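Local coordinates for Lmo1499 protein (Listeria monocytogenes, PDB 4IIW) that probably cleaves nascent peptidoglycan strands endolytically, as a membrane-bound lytic transglycosylase of the MltG family that ends their elongation, at residues T186-A190 with E191-T195. Residues are numbered along the deposited sequence; the frame is centred on the assembly and turned at random.
Sequences TDVSA and EQIIT
S189 O takes I193 N at 3.2 Å and A190 O takes I194 N at 2.9 Å, the first i to i+4 bonds of helix 190-204, as the loop after strand 180-181 turns into it. With chi1 at 74°, S189 OG is swung over the open start of the helix to accept from Q192 N at 3.1 Å, with an N-H...O angle of 163°. The E191 chain bends at chi2 (76°) and brings OE1 back to S189 OG, a weak bond of 3.4 Å, while its OE2 is held by T141 OG1 of helix 135-143. One residue before the cap, V188 lays CG1 against CG1 of I193, the two side chains crossing at about a right angle, and F183 packs on both. Further along, T195 N and OG1 grip E191 O from opposite faces of its plane. A190 packs on V138 and I194 on M142 of helix 135-143, with F147 of helix 145-154 also against I194. The V188-I193 contact, from the residue before the N-cap to the fourth helical residue, is a hydrophobic staple, joined here to a serine N-cap at the start of helix 190-204.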
ATOM      1  N   THR B 186     -24.976  -9.366  39.196  1.00 79.81           N
ATOM      2  CA  THR B 186     -24.349  -8.455  38.237  1.00 82.37           C
ATOM      3  C   THR B 186     -22.787  -8.427  38.318  1.00 80.86           C
ATOM      4  O   THR B 186     -22.111  -8.715  37.307  1.00 81.50           O
ATOM      5  CB  THR B 186     -25.014  -7.032  38.340  1.00 85.86           C
ATOM      6  OG1 THR B 186     -24.889  -6.520  39.671  1.00 89.07           O
ATOM      7  CG2 THR B 186     -26.519  -7.119  38.011  1.00 85.83           C
ATOM      8  N   ASP B 187     -22.216  -8.078  39.482  1.00 77.75           N
ATOM      9  CA  ASP B 187     -20.731  -8.091  39.665  1.00 75.82           C
ATOM     10  C   ASP B 187     -20.408  -9.167  40.684  1.00 69.35           C
ATOM     11  O   ASP B 187     -19.835  -8.921  41.743  1.00 68.71           O
ATOM     12  CB  ASP B 187     -20.174  -6.740  40.138  1.00 79.43           C
ATOM     13  CG  ASP B 187     -20.085  -5.704  39.024  1.00 86.36           C
ATOM     14  OD1 ASP B 187     -19.937  -4.498  39.359  1.00 90.77           O
ATOM     15  OD2 ASP B 187     -20.151  -6.091  37.828  1.00 90.97           O
ATOM     16  N   VAL B 188     -20.787 -10.377  40.345  1.00 62.49           N
ATOM     17  CA  VAL B 188     -20.613 -11.483  41.228  1.00 56.90           C
ATOM     18  C   VAL B 188     -19.180 -11.547  41.759  1.00 54.76           C
ATOM     19  O   VAL B 188     -18.223 -11.486  40.992  1.00 56.38           O
ATOM     20  CB  VAL B 188     -21.082 -12.758  40.519  1.00 54.74           C
ATOM     21  CG1 VAL B 188     -20.533 -13.948  41.143  1.00 52.40           C
ATOM     22  CG2 VAL B 188     -22.591 -12.783  40.509  1.00 53.35           C
ATOM     23  N   SER B 189     -19.049 -11.658  43.083  1.00 51.11           N
ATOM     24  CA  SER B 189     -17.745 -11.706  43.737  1.00 49.03           C
ATOM     25  C   SER B 189     -17.177 -13.084  43.694  1.00 46.55           C
ATOM     26  O   SER B 189     -17.901 -14.061  43.593  1.00 45.49           O
ATOM     27  CB  SER B 189     -17.826 -11.300  45.204  1.00 48.00           C
ATOM     28  OG  SER B 189     -18.429 -12.326  45.991  1.00 48.47           O
ATOM     29  N   ALA B 190     -15.862 -13.150  43.809  1.00 47.15           N
ATOM     30  CA  ALA B 190     -15.159 -14.406  43.829  1.00 47.42           C
ATOM     31  C   ALA B 190     -15.667 -15.280  44.995  1.00 46.48           C
ATOM     32  O   ALA B 190     -15.799 -16.506  44.854  1.00 43.84           O
ATOM     33  CB  ALA B 190     -13.643 -14.167  43.936  1.00 48.74           C
ATOM     34  N   GLU B 191     -15.968 -14.639  46.131  1.00 47.23           N
ATOM     35  CA  GLU B 191     -16.468 -15.358  47.303  1.00 45.42           C
ATOM     36  C   GLU B 191     -17.795 -16.049  47.009  1.00 44.15           C
ATOM     37  O   GLU B 191     -17.982 -17.215  47.395  1.00 46.24           O
ATOM     38  CB  GLU B 191     -16.607 -14.451  48.522  1.00 46.70           C
ATOM     39  CG  GLU B 191     -15.291 -13.920  49.110  1.00 50.79           C
ATOM     40  CD  GLU B 191     -14.663 -12.778  48.298  1.00 59.15           C
ATOM     41  OE1 GLU B 191     -15.347 -12.215  47.411  1.00 56.06           O
ATOM     42  OE2 GLU B 191     -13.491 -12.423  48.574  1.00 63.91           O
ATOM     43  N   GLN B 192     -18.717 -15.357  46.339  1.00 45.67           N
ATOM     44  CA  GLN B 192     -20.016 -15.964  46.013  1.00 43.25           C
ATOM     45  C   GLN B 192     -19.829 -17.183  45.147  1.00 42.60           C
ATOM     46  O   GLN B 192     -20.439 -18.216  45.383  1.00 42.23           O
ATOM     47  CB  GLN B 192     -20.955 -14.982  45.286  1.00 44.44           C
ATOM     48  CG  GLN B 192     -22.266 -15.651  44.850  1.00 43.83           C
ATOM     49  CD  GLN B 192     -23.338 -14.723  44.237  1.00 49.26           C
ATOM     50  OE1 GLN B 192     -24.360 -15.232  43.763  1.00 54.94           O
ATOM     51  NE2 GLN B 192     -23.114 -13.387  44.227  1.00 36.63           N
ATOM     52  N   ILE B 193     -18.977 -17.047  44.134  1.00 43.28           N
ATOM     53  CA  ILE B 193     -18.730 -18.117  43.187  1.00 42.54           C
ATOM     54  C   ILE B 193     -18.098 -19.332  43.850  1.00 43.38           C
ATOM     55  O   ILE B 193     -18.581 -20.473  43.705  1.00 42.61           O
ATOM     56  CB  ILE B 193     -17.813 -17.635  42.076  1.00 43.29           C
ATOM     57  CG1 ILE B 193     -18.510 -16.520  41.282  1.00 43.58           C
ATOM     58  CG2 ILE B 193     -17.423 -18.797  41.161  1.00 38.84           C
ATOM     59  CD1 ILE B 193     -17.642 -15.857  40.210  1.00 36.21           C
ATOM     60  N   ILE B 194     -17.016 -19.095  44.578  1.00 43.82           N
ATOM     61  CA  ILE B 194     -16.326 -20.176  45.260  1.00 44.11           C
ATOM     62  C   ILE B 194     -17.306 -20.868  46.216  1.00 43.69           C
ATOM     63  O   ILE B 194     -17.356 -22.088  46.286  1.00 42.06           O
ATOM     64  CB  ILE B 194     -15.073 -19.653  45.990  1.00 45.58           C
ATOM     65  CG1 ILE B 194     -14.090 -19.089  44.960  1.00 45.98           C
ATOM     66  CG2 ILE B 194     -14.396 -20.759  46.785  1.00 43.88           C
ATOM     67  CD1 ILE B 194     -13.060 -18.145  45.552  1.00 49.29           C
ATOM     68  N   THR B 195     -18.121 -20.089  46.920  1.00 45.15           N
ATOM     69  CA  THR B 195     -19.069 -20.681  47.851  1.00 45.36           C
ATOM     70  C   THR B 195     -19.985 -21.656  47.132  1.00 45.64           C
ATOM     71  O   THR B 195     -20.252 -22.726  47.656  1.00 47.71           O
ATOM     72  CB  THR B 195     -19.895 -19.625  48.615  1.00 46.63           C
ATOM     73  OG1 THR B 195     -19.016 -18.819  49.400  1.00 49.84           O
ATOM     74  CG2 THR B 195     -20.959 -20.283  49.552  1.00 43.26           C
TER